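Local atomic coordinates of probable amino acid aminotransferase (Mycobacterium tuberculosis, PDB entry 6Q1S), a protein that is a probable aminotransferase of class IV that holds 4'-deoxy-4'-aminopyridoxal-5'-phosphate in a pocket of its fold. Residues L50-L53 against T54-R58; A73-V76 against A77-W81; L162-A165 against A166-A170; F175-T178 against D179-L183. One frame throughout, in Å; residues are numbered along the deposited sequence.

Interaction 1 (L50-L53 against T54-R58); sequences LQRL and TQSAR. With PMP (4'-deoxy-4'-aminopyridoxal-5'-phosphate), chain G.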
loop_
_atom_site.group_PDB
_atom_site.type_symbol
_atom_site.label_atom_id
_atom_site.label_comp_id
_atom_site.label_asym_id
_atom_site.label_seq_id
_atom_site.Cartn_x
_atom_site.Cartn_y
_atom_site.Cartn_z
ATOM N N LEU B 50 1.816 -13.198 -16.424
ATOM C CA LEU B 50 3.228 -13.365 -16.095
ATOM C C LEU B 50 4.097 -12.303 -16.753
ATOM O O LEU B 50 5.183 -11.997 -16.248
ATOM C CB LEU B 50 3.710 -14.757 -16.503
ATOM C CG LEU B 50 3.098 -15.956 -15.780
ATOM C CD1 LEU B 50 3.581 -17.249 -16.414
ATOM C CD2 LEU B 50 3.425 -15.929 -14.295
ATOM N N GLN B 51 3.647 -11.738 -17.875
ATOM C CA GLN B 51 4.371 -10.623 -18.477
ATOM C C GLN B 51 4.269 -9.380 -17.604
ATOM O O GLN B 51 5.269 -8.697 -17.357
ATOM C CB GLN B 51 3.838 -10.347 -19.883
ATOM C CG GLN B 51 4.385 -11.291 -20.939
ATOM C CD GLN B 51 3.779 -11.056 -22.308
ATOM O OE1 GLN B 51 2.906 -10.203 -22.475
ATOM N NE2 GLN B 51 4.238 -11.815 -23.297
ATOM N N ARG B 52 3.062 -9.070 -17.131
ATOM C CA ARG B 52 2.892 -7.949 -16.217
ATOM C C ARG B 52 3.547 -8.225 -14.870
ATOM O O ARG B 52 4.070 -7.303 -14.234
ATOM C CB ARG B 52 1.405 -7.648 -16.042
ATOM C CG ARG B 52 1.101 -6.475 -15.135
ATOM C CD ARG B 52 -0.343 -6.054 -15.293
ATOM N NE ARG B 52 -1.228 -6.884 -14.482
ATOM C CZ ARG B 52 -2.554 -6.846 -14.548
ATOM N NH1 ARG B 52 -3.151 -6.011 -15.387
ATOM N NH2 ARG B 52 -3.283 -7.639 -13.775
ATOM N N LEU B 53 3.525 -9.483 -14.421
ATOM C CA LEU B 53 4.223 -9.842 -13.192
ATOM C C LEU B 53 5.720 -9.596 -13.320
ATOM O O LEU B 53 6.365 -9.135 -12.369
ATOM C CB LEU B 53 3.949 -11.304 -12.840
ATOM C CG LEU B 53 4.581 -11.803 -11.539
ATOM C CD1 LEU B 53 3.851 -11.225 -10.339
ATOM C CD2 LEU B 53 4.573 -13.321 -11.493
ATOM N N THR B 54 6.290 -9.892 -14.490
ATOM C CA THR B 54 7.704 -9.612 -14.711
ATOM C C THR B 54 7.972 -8.114 -14.660
ATOM O O THR B 54 8.995 -7.672 -14.123
ATOM C CB THR B 54 8.152 -10.200 -16.050
ATOM O OG1 THR B 54 8.011 -11.626 -16.019
ATOM C CG2 THR B 54 9.604 -9.841 -16.342
ATOM N N GLN B 55 7.044 -7.314 -15.186
ATOM C CA GLN B 55 7.232 -5.869 -15.187
ATOM C C GLN B 55 7.058 -5.292 -13.788
ATOM O O GLN B 55 7.820 -4.409 -13.377
ATOM C CB GLN B 55 6.259 -5.223 -16.171
ATOM C CG GLN B 55 6.691 -5.352 -17.620
ATOM C CD GLN B 55 7.933 -4.542 -17.916
ATOM O OE1 GLN B 55 8.220 -3.564 -17.227
ATOM N NE2 GLN B 55 8.680 -4.943 -18.938
ATOM N N SER B 56 6.062 -5.779 -13.044
ATOM C CA SER B 56 5.869 -5.316 -11.673
ATOM C C SER B 56 7.078 -5.650 -10.810
ATOM O O SER B 56 7.446 -4.877 -9.918
ATOM C CB SER B 56 4.601 -5.930 -11.078
ATOM O OG SER B 56 3.458 -5.582 -11.835
ATOM N N ALA B 57 7.709 -6.798 -11.060
ATOM C CA ALA B 57 8.906 -7.163 -10.309
ATOM C C ALA B 57 10.068 -6.232 -10.637
ATOM O O ALA B 57 10.866 -5.893 -9.755
ATOM C CB ALA B 57 9.282 -8.616 -10.591
ATOM N N ARG B 58 10.180 -5.807 -11.898
ATOM C CA ARG B 58 11.262 -4.902 -12.275
ATOM C C ARG B 58 11.074 -3.527 -11.651
ATOM O O ARG B 58 12.033 -2.930 -11.148
ATOM C CB ARG B 58 11.337 -4.769 -13.796
ATOM C CG ARG B 58 12.558 -3.999 -14.284
ATOM C CD ARG B 58 12.445 -3.637 -15.755
ATOM N NE ARG B 58 11.217 -2.894 -16.025
ATOM C CZ ARG B 58 10.887 -2.389 -17.209
ATOM N NH1 ARG B 58 11.692 -2.547 -18.252
ATOM N NH2 ARG B 58 9.745 -1.730 -17.352
HETATM N N1 PMP G . -6.579 -1.510 -12.192
HETATM C C2 PMP G . -6.271 -1.928 -10.941
HETATM C C2A PMP G . -5.797 -0.936 -9.910
HETATM C C3 PMP G . -6.397 -3.363 -10.580
HETATM O O3 PMP G . -6.094 -3.807 -9.330
HETATM C C4 PMP G . -6.868 -4.292 -11.631
HETATM C C4A PMP G . -7.030 -5.769 -11.363
HETATM N N4A PMP G . -8.040 -5.968 -10.309
HETATM C C5 PMP G . -7.172 -3.709 -12.960
HETATM C C6 PMP G . -7.006 -2.341 -13.159
HETATM C C5A PMP G . -7.655 -4.596 -14.086
HETATM O O4P PMP G . -6.613 -5.492 -14.467
HETATM P P PMP G . -6.959 -6.960 -15.031
HETATM O O1P PMP G . -7.718 -7.715 -13.967
HETATM O O2P PMP G . -7.806 -6.816 -16.274
HETATM O O3P PMP G . -5.673 -7.680 -15.359
#
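Residues 50-53 and 54-58 are successive turns of helix 46-59, in which Thr54, Gln55, Ser56 and Ala57 give their amide hydrogens to the carbonyls of Leu50, Gln51, Arg52 and Leu53, four residues back. The bond from Ser56 N to Arg52 O, 2.8 Å long, runs fairly straight at 164°. Two of these carbonyls also take a side-chain donor. Thr54 OG1 stands 2.9 Å from Leu50 O and 18° from the carbonyl plane, while the amide of Thr54 comes from above that plane. At Arg52 O the roles are exchanged: the amide of Ser56 is the one nearer the plane, and Ser56 OG, at 3.0 Å from Arg52 O, sits above it. Both hydroxyls lie beside their own backbone N and so reach back to the preceding turn. Serine suits its buried position, because the helix itself satisfies the hydroxyl.

Arg52 leads the other way. With CG opposite the backbone N (chi1 -179°) and a bend further out, its guanidinium reaches 4'-deoxy-4'-aminopyridoxal-5'-phosphate and forks over one phosphate oxygen: Arg52 NH2 lies 2.9 Å from PMP O3P, and NH1 makes a weak bond of 3.0 Å to the same O3P. The phosphorus lies at the guanidinium edge, in its plane. A salt bridge from NE to Glu34 and a bond from NH1 to the carbonyl of Arg216 fix the rotation of the group. A long, flat cation with several N-H groups suits this task, and a helix-borne arginine gripping the phosphate belongs to the 4'-deoxy-4'-aminopyridoxal-5'-phosphate pocket of this class IV aminotransferase fold.

Interaction 2 (A73-V76 against A77-W81); sequences AVEV and ATQRW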
loop_
_atom_site.group_PDB
_atom_site.type_symbol
_atom_site.label_atom_id
_atom_site.label_comp_id
_atom_site.label_asym_id
_atom_site.label_seq_id
_atom_site.Cartn_x
_atom_site.Cartn_y
_atom_site.Cartn_z
ATOM N N ALA B 73 3.759 -24.044 -11.260
ATOM C CA ALA B 73 2.937 -23.867 -10.068
ATOM C C ALA B 73 1.491 -23.545 -10.429
ATOM O O ALA B 73 0.560 -24.033 -9.779
ATOM C CB ALA B 73 3.527 -22.768 -9.183
ATOM N N VAL B 74 1.282 -22.732 -11.468
ATOM C CA VAL B 74 -0.081 -22.430 -11.898
ATOM C C VAL B 74 -0.728 -23.661 -12.521
ATOM O O VAL B 74 -1.919 -23.923 -12.315
ATOM C CB VAL B 74 -0.110 -21.209 -12.840
ATOM C CG1 VAL B 74 0.549 -20.016 -12.172
ATOM C CG2 VAL B 74 0.546 -21.502 -14.173
ATOM N N GLU B 75 0.037 -24.430 -13.302
ATOM C CA GLU B 75 -0.520 -25.616 -13.944
ATOM C C GLU B 75 -0.886 -26.676 -12.915
ATOM O O GLU B 75 -1.925 -27.337 -13.037
ATOM C CB GLU B 75 0.474 -26.176 -14.961
ATOM C CG GLU B 75 0.023 -27.468 -15.615
ATOM C CD GLU B 75 -0.994 -27.247 -16.710
ATOM O OE1 GLU B 75 -1.213 -26.079 -17.090
ATOM O OE2 GLU B 75 -1.576 -28.240 -17.191
ATOM N N VAL B 76 -0.050 -26.847 -11.892
ATOM C CA VAL B 76 -0.358 -27.800 -10.831
ATOM C C VAL B 76 -1.593 -27.347 -10.063
ATOM O O VAL B 76 -2.505 -28.139 -9.795
ATOM C CB VAL B 76 0.858 -27.973 -9.902
ATOM C CG1 VAL B 76 0.443 -28.626 -8.596
ATOM C CG2 VAL B 76 1.943 -28.787 -10.593
ATOM N N ALA B 77 -1.644 -26.062 -9.707
ATOM C CA ALA B 77 -2.791 -25.540 -8.974
ATOM C C ALA B 77 -4.055 -25.570 -9.824
ATOM O O ALA B 77 -5.148 -25.836 -9.312
ATOM C CB ALA B 77 -2.503 -24.118 -8.494
ATOM N N THR B 78 -3.924 -25.304 -11.126
ATOM C CA THR B 78 -5.084 -25.342 -12.013
ATOM C C THR B 78 -5.683 -26.741 -12.075
ATOM O O THR B 78 -6.892 -26.919 -11.892
ATOM C CB THR B 78 -4.697 -24.857 -13.412
ATOM O OG1 THR B 78 -4.194 -23.519 -13.330
ATOM C CG2 THR B 78 -5.900 -24.879 -14.336
ATOM N N GLN B 79 -4.848 -27.752 -12.335
ATOM C CA GLN B 79 -5.360 -29.114 -12.447
ATOM C C GLN B 79 -5.926 -29.618 -11.127
ATOM O O GLN B 79 -6.807 -30.484 -11.123
ATOM C CB GLN B 79 -4.252 -30.054 -12.919
ATOM C CG GLN B 79 -3.766 -29.805 -14.328
ATOM C CD GLN B 79 -2.548 -30.637 -14.664
ATOM O OE1 GLN B 79 -2.298 -31.671 -14.044
ATOM N NE2 GLN B 79 -1.774 -30.184 -15.640
ATOM N N ARG B 80 -5.434 -29.093 -10.003
ATOM C CA ARG B 80 -5.983 -29.482 -8.711
ATOM C C ARG B 80 -7.357 -28.865 -8.481
ATOM O O ARG B 80 -8.245 -29.509 -7.908
ATOM C CB ARG B 80 -5.024 -29.075 -7.596
ATOM C CG ARG B 80 -5.445 -29.543 -6.222
ATOM C CD ARG B 80 -4.527 -30.636 -5.712
ATOM N NE ARG B 80 -4.821 -30.967 -4.322
ATOM C CZ ARG B 80 -3.983 -31.607 -3.513
ATOM N NH1 ARG B 80 -4.335 -31.861 -2.260
ATOM N NH2 ARG B 80 -2.791 -31.983 -3.954
ATOM N N TRP B 81 -7.556 -27.627 -8.933
ATOM C CA TRP B 81 -8.856 -26.983 -8.772
ATOM C C TRP B 81 -9.888 -27.569 -9.725
ATOM O O TRP B 81 -11.034 -27.817 -9.330
ATOM C CB TRP B 81 -8.724 -25.476 -8.986
ATOM C CG TRP B 81 -10.024 -24.740 -8.873
ATOM C CD1 TRP B 81 -10.890 -24.445 -9.886
ATOM C CD2 TRP B 81 -10.605 -24.201 -7.679
ATOM N NE1 TRP B 81 -11.975 -23.759 -9.396
ATOM C CE2 TRP B 81 -11.823 -23.596 -8.044
ATOM C CE3 TRP B 81 -10.213 -24.172 -6.337
ATOM C CZ2 TRP B 81 -12.653 -22.970 -7.118
ATOM C CZ3 TRP B 81 -11.038 -23.550 -5.419
ATOM C CH2 TRP B 81 -12.244 -22.958 -5.813
#
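Val74 O is gripped twice by Thr78, whose amide N lies 2.7 Å away and whose OG1 also donates to it, at a modelled 2.5 Å that is doubtfully short; the two donors approach from opposite faces of the carbonyl plane. This is the familiar threonine-to-backbone bond within an alpha helix, here helix 67-84, which packs on the antiparallel sheet containing strands 3-6, 106-113 and 89-96. The hydroxyl gets there because OG1 is set beside its own backbone N (chi1 -59°), turned back toward the preceding turn. Thr78 is buried against Leu91, and Val74 against Leu93, so a polar group here does well to spend its hydrogen on the helix.

Ala73 and Ala77 follow each other along the sheet-facing side, both touching Val5 and Val109. Their small methyls suit a helix lying close on strands; Ala77 N bonds to Ala73 O at 3.0 Å.

On the exposed side Glu75 and Gln79 pair one turn apart. The glutamate chain bends at its second torsion (79°), bringing its carboxylate up to the end of the extended glutamine. Gln79 NE2 donates to Glu75 OE2, though the modelled 2.5 Å is very short and the exact length doubtful. Carboxylate and amide planes stand 83° apart, almost perpendicular. In the backbone of the same pair, Gln79 N reaches Glu75 O at 3.0 Å, and Gln79 CG rests 3.3 Å from that same Glu75 O.

Interaction 3 (L162-A165 against A166-A170); sequences LRHA and ARQGA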
loop_
_atom_site.group_PDB
_atom_site.type_symbol
_atom_site.label_atom_id
_atom_site.label_comp_id
_atom_site.label_asym_id
_atom_site.label_seq_id
_atom_site.Cartn_x
_atom_site.Cartn_y
_atom_site.Cartn_z
ATOM N N LEU B 162 -13.195 1.514 -1.809
ATOM C CA LEU B 162 -14.399 0.744 -2.103
ATOM C C LEU B 162 -15.354 0.736 -0.914
ATOM O O LEU B 162 -16.574 0.799 -1.093
ATOM C CB LEU B 162 -14.025 -0.681 -2.504
ATOM C CG LEU B 162 -13.422 -0.846 -3.900
ATOM C CD1 LEU B 162 -12.804 -2.226 -4.056
ATOM C CD2 LEU B 162 -14.477 -0.604 -4.968
ATOM N N ARG B 163 -14.817 0.653 0.306
ATOM C CA ARG B 163 -15.668 0.714 1.490
ATOM C C ARG B 163 -16.298 2.091 1.647
ATOM O O ARG B 163 -17.437 2.203 2.115
ATOM C CB ARG B 163 -14.865 0.351 2.739
ATOM C CG ARG B 163 -14.540 -1.129 2.863
ATOM C CD ARG B 163 -14.000 -1.455 4.248
ATOM N NE ARG B 163 -12.885 -0.588 4.617
ATOM C CZ ARG B 163 -11.610 -0.855 4.356
ATOM N NH1 ARG B 163 -11.279 -1.974 3.726
ATOM N NH2 ARG B 163 -10.662 -0.005 4.728
ATOM N N HIS B 164 -15.571 3.146 1.271
ATOM C CA HIS B 164 -16.125 4.495 1.322
ATOM C C HIS B 164 -17.335 4.625 0.406
ATOM O O HIS B 164 -18.348 5.224 0.785
ATOM C CB HIS B 164 -15.043 5.511 0.948
ATOM C CG HIS B 164 -15.556 6.901 0.728
ATOM N ND1 HIS B 164 -15.882 7.383 -0.521
ATOM C CD2 HIS B 164 -15.789 7.917 1.594
ATOM C CE1 HIS B 164 -16.298 8.632 -0.416
ATOM N NE2 HIS B 164 -16.253 8.980 0.857
ATOM N N ALA B 165 -17.250 4.065 -0.802
ATOM C CA ALA B 165 -18.377 4.127 -1.727
ATOM C C ALA B 165 -19.507 3.201 -1.305
ATOM O O ALA B 165 -20.671 3.464 -1.624
ATOM C CB ALA B 165 -17.916 3.779 -3.140
ATOM N N ALA B 166 -19.188 2.113 -0.603
ATOM C CA ALA B 166 -20.233 1.210 -0.138
ATOM C C ALA B 166 -21.131 1.885 0.889
ATOM O O ALA B 166 -22.353 1.695 0.875
ATOM C CB ALA B 166 -19.612 -0.061 0.442
ATOM N N ARG B 167 -20.552 2.707 1.769
ATOM C CA ARG B 167 -21.357 3.426 2.749
ATOM C C ARG B 167 -22.299 4.431 2.107
ATOM O O ARG B 167 -23.202 4.931 2.787
ATOM C CB ARG B 167 -20.454 4.136 3.762
ATOM C CG ARG B 167 -19.653 3.192 4.644
ATOM C CD ARG B 167 -18.982 3.924 5.800
ATOM N NE ARG B 167 -17.824 4.705 5.374
ATOM C CZ ARG B 167 -16.585 4.228 5.326
ATOM N NH1 ARG B 167 -16.343 2.972 5.676
ATOM N NH2 ARG B 167 -15.587 5.002 4.930
ATOM N N GLN B 168 -22.116 4.735 0.824
ATOM C CA GLN B 168 -22.989 5.650 0.105
ATOM C C GLN B 168 -23.804 4.937 -0.969
ATOM O O GLN B 168 -24.322 5.583 -1.885
ATOM C CB GLN B 168 -22.169 6.794 -0.489
ATOM C CG GLN B 168 -21.113 7.306 0.474
ATOM C CD GLN B 168 -20.408 8.545 -0.021
ATOM O OE1 GLN B 168 -19.289 8.474 -0.519
ATOM N NE2 GLN B 168 -21.055 9.696 0.128
ATOM N N GLY B 169 -23.930 3.615 -0.870
ATOM C CA GLY B 169 -24.732 2.855 -1.806
ATOM C C GLY B 169 -24.095 2.590 -3.150
ATOM O O GLY B 169 -24.797 2.156 -4.071
ATOM N N ALA B 170 -22.798 2.838 -3.300
ATOM C CA ALA B 170 -22.108 2.625 -4.564
ATOM C C ALA B 170 -21.346 1.307 -4.530
ATOM O O ALA B 170 -20.713 0.967 -3.527
ATOM C CB ALA B 170 -21.147 3.776 -4.862
#
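A Schellman motif ends helix 156-166: Ala170 N bonds to Ala165 O at 2.8 Å, and inside that wrap Gly169 N bonds to Ala166 O at 3.0 Å, closing a type I turn from Ala166 to Gly169. Gly169 is the C-prime residue, with a positive phi of 78° that glycine adopts readily, and so suits the place where the chain leaves the helix. Ala165 O takes an additional donor, Gln168 N at 3.1 Å, from the face of its carbonyl plane opposite to Ala170 N. The turn brings the methyls of Ala165 and Ala170 together, CB to CB 3.7 Å, and both also touch Ile129; small apolar residues fit where the helix end lies on strand 126-132.

The polar side chains fold back over the last helical turn. Arg167, bent at its third torsion (-75°), lays one face of its guanidinium over the backbone, with Arg163 O and His164 CA beneath it, offset toward the rim. Gln168, extended beyond CG, brings OE1 to 3.0 Å from His164 CE1; the amide and ring planes are 72° apart, and this is a close approach to a ring carbon. The His164 ring also meets Trp145 of the second subunit.

Arg163 NE and Arg167 NH1 are 5.1 Å apart, and both arginines converge on one carboxylate oxygen, Asp61 OD2 of the second subunit, each forming a salt bridge to it. This implies that the helix end contributes charge pairing to the dimer interface as well as a turn in the chain.

Interaction 4 (F175-T178 against D179-L183); sequences FVST and DGYVL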
loop_
_atom_site.group_PDB
_atom_site.type_symbol
_atom_site.label_atom_id
_atom_site.label_comp_id
_atom_site.label_asym_id
_atom_site.label_seq_id
_atom_site.Cartn_x
_atom_site.Cartn_y
_atom_site.Cartn_z
ATOM N N PHE B 175 -11.944 6.391 -10.494
ATOM C CA PHE B 175 -11.010 7.418 -10.058
ATOM C C PHE B 175 -10.877 8.496 -11.123
ATOM O O PHE B 175 -10.698 8.196 -12.307
ATOM C CB PHE B 175 -9.641 6.805 -9.767
ATOM C CG PHE B 175 -9.499 6.269 -8.375
ATOM C CD1 PHE B 175 -9.853 7.042 -7.281
ATOM C CD2 PHE B 175 -9.017 4.990 -8.159
ATOM C CE1 PHE B 175 -9.721 6.552 -5.998
ATOM C CE2 PHE B 175 -8.886 4.492 -6.877
ATOM C CZ PHE B 175 -9.238 5.277 -5.794
ATOM N N VAL B 176 -10.950 9.754 -10.702
ATOM C CA VAL B 176 -10.741 10.887 -11.591
ATOM C C VAL B 176 -9.548 11.672 -11.069
ATOM O O VAL B 176 -9.419 11.896 -9.861
ATOM C CB VAL B 176 -11.993 11.783 -11.687
ATOM C CG1 VAL B 176 -11.834 12.799 -12.804
ATOM C CG2 VAL B 176 -13.241 10.938 -11.904
ATOM N N SER B 177 -8.679 12.079 -11.986
ATOM C CA SER B 177 -7.482 12.821 -11.636
ATOM C C SER B 177 -7.813 14.267 -11.273
ATOM O O SER B 177 -8.894 14.782 -11.573
ATOM C CB SER B 177 -6.489 12.782 -12.794
ATOM O OG SER B 177 -7.013 13.432 -13.936
ATOM N N THR B 178 -6.853 14.926 -10.617
ATOM C CA THR B 178 -7.015 16.343 -10.297
ATOM C C THR B 178 -7.154 17.182 -11.560
ATOM O O THR B 178 -7.793 18.240 -11.545
ATOM C CB THR B 178 -5.834 16.836 -9.457
ATOM O OG1 THR B 178 -5.548 15.885 -8.425
ATOM C CG2 THR B 178 -6.160 18.179 -8.812
ATOM N N ASP B 179 -6.566 16.722 -12.661
ATOM C CA ASP B 179 -6.701 17.382 -13.950
ATOM C C ASP B 179 -8.106 17.246 -14.517
ATOM O O ASP B 179 -8.489 18.025 -15.398
ATOM C CB ASP B 179 -5.662 16.755 -14.887
ATOM C CG ASP B 179 -4.702 17.766 -15.478
ATOM O OD1 ASP B 179 -4.947 18.983 -15.355
ATOM O OD2 ASP B 179 -3.613 17.331 -15.926
ATOM N N GLY B 180 -8.882 16.291 -14.014
ATOM C CA GLY B 180 -10.232 16.064 -14.481
ATOM C C GLY B 180 -10.343 14.956 -15.497
ATOM O O GLY B 180 -11.389 14.831 -16.142
ATOM N N TYR B 181 -9.292 14.161 -15.669
ATOM C CA TYR B 181 -9.270 13.062 -16.621
ATOM C C TYR B 181 -9.544 11.740 -15.913
ATOM O O TYR B 181 -9.143 11.538 -14.762
ATOM C CB TYR B 181 -7.917 13.001 -17.342
ATOM C CG TYR B 181 -7.644 14.222 -18.201
ATOM C CD1 TYR B 181 -6.826 15.244 -17.738
ATOM C CD2 TYR B 181 -8.206 14.357 -19.462
ATOM C CE1 TYR B 181 -6.574 16.365 -18.503
ATOM C CE2 TYR B 181 -7.959 15.478 -20.237
ATOM C CZ TYR B 181 -7.143 16.478 -19.750
ATOM O OH TYR B 181 -6.896 17.594 -20.520
ATOM N N VAL B 182 -10.231 10.840 -16.614
ATOM C CA VAL B 182 -10.552 9.529 -16.058
ATOM C C VAL B 182 -9.290 8.681 -15.972
ATOM O O VAL B 182 -8.506 8.600 -16.928
ATOM C CB VAL B 182 -11.635 8.839 -16.899
ATOM C CG1 VAL B 182 -11.909 7.435 -16.368
ATOM C CG2 VAL B 182 -12.909 9.663 -16.886
ATOM N N LEU B 183 -9.089 8.039 -14.820
ATOM C CA LEU B 183 -7.921 7.198 -14.604
ATOM C C LEU B 183 -8.282 5.720 -14.719
ATOM O O LEU B 183 -8.126 5.119 -15.786
ATOM C CB LEU B 183 -7.306 7.492 -13.234
ATOM C CG LEU B 183 -6.691 8.882 -13.060
ATOM C CD1 LEU B 183 -6.225 9.091 -11.630
ATOM C CD2 LEU B 183 -5.535 9.062 -14.027
#
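Ser177 OG accepts the amide of Tyr181 (Tyr181 N to Ser177 OG 3.0 Å) and lies at the edge of the tyrosine ring, near its plane. A chi1 of 64° sets OG between the serine's own backbone N and carbonyl carbon, turned across toward the returning chain. The short side chain suits this place, where a hydroxyl can accept a hydrogen bond from an amide N-H within the turn. The tyrosine ring leads away from residues 175-178, with Asp179 CG at its edge, and makes a cation-pi contact with Arg240.

Leu183 points across toward the first segment, its CB 4.2 Å from Phe175 CB. The two form a buried apolar pair, and Leu183 also rests on the serine methylene, CD1 lying 3.9 Å from Ser177 CB. Val176 projects from the other side of the paired backbones, with CG1 3.8 Å from Gly180 C. The chain here makes a tight hairpin-like reversal, a type I turn from Ser177 to Gly180 with a G1 bulge at the glycine, and one beta bridge joins Val176 and Val182. Ser177 N gives a bond of 2.9 Å to Tyr181 O, almost straight at 178°, and Gly180 N returns to Ser177 O at 2.9 Å, from above the carbonyl plane. Gly180 takes a phi of 98°, a backbone conformation that glycine tolerates because it lacks a beta carbon. Further from the turn Leu183 N reaches Phe175 O at 3.0 Å.

How the interactions relate
Following the chain, the four contacts lie in series, none enclosing or crossing another. Interactions 1 and 2 sit on successive helices, 46-59 and 67-84, with nearest atoms about 5 Å apart; both pack on the antiparallel sheet. Interaction 3 ends helix 156-166 about 31 Å, centre to centre, from interaction 1 and on the opposite side of the chain's centre. It sets the helix end against strand 126-132 of the mixed sheet and meets the second subunit. Strand 172-176 then leads into interaction 4, which closes a tight reversal of the chain. Only interaction 1 touches 4'-deoxy-4'-aminopyridoxal-5'-phosphate; side chains of interactions 4 and 3 come within about 7 and 9 Å of it.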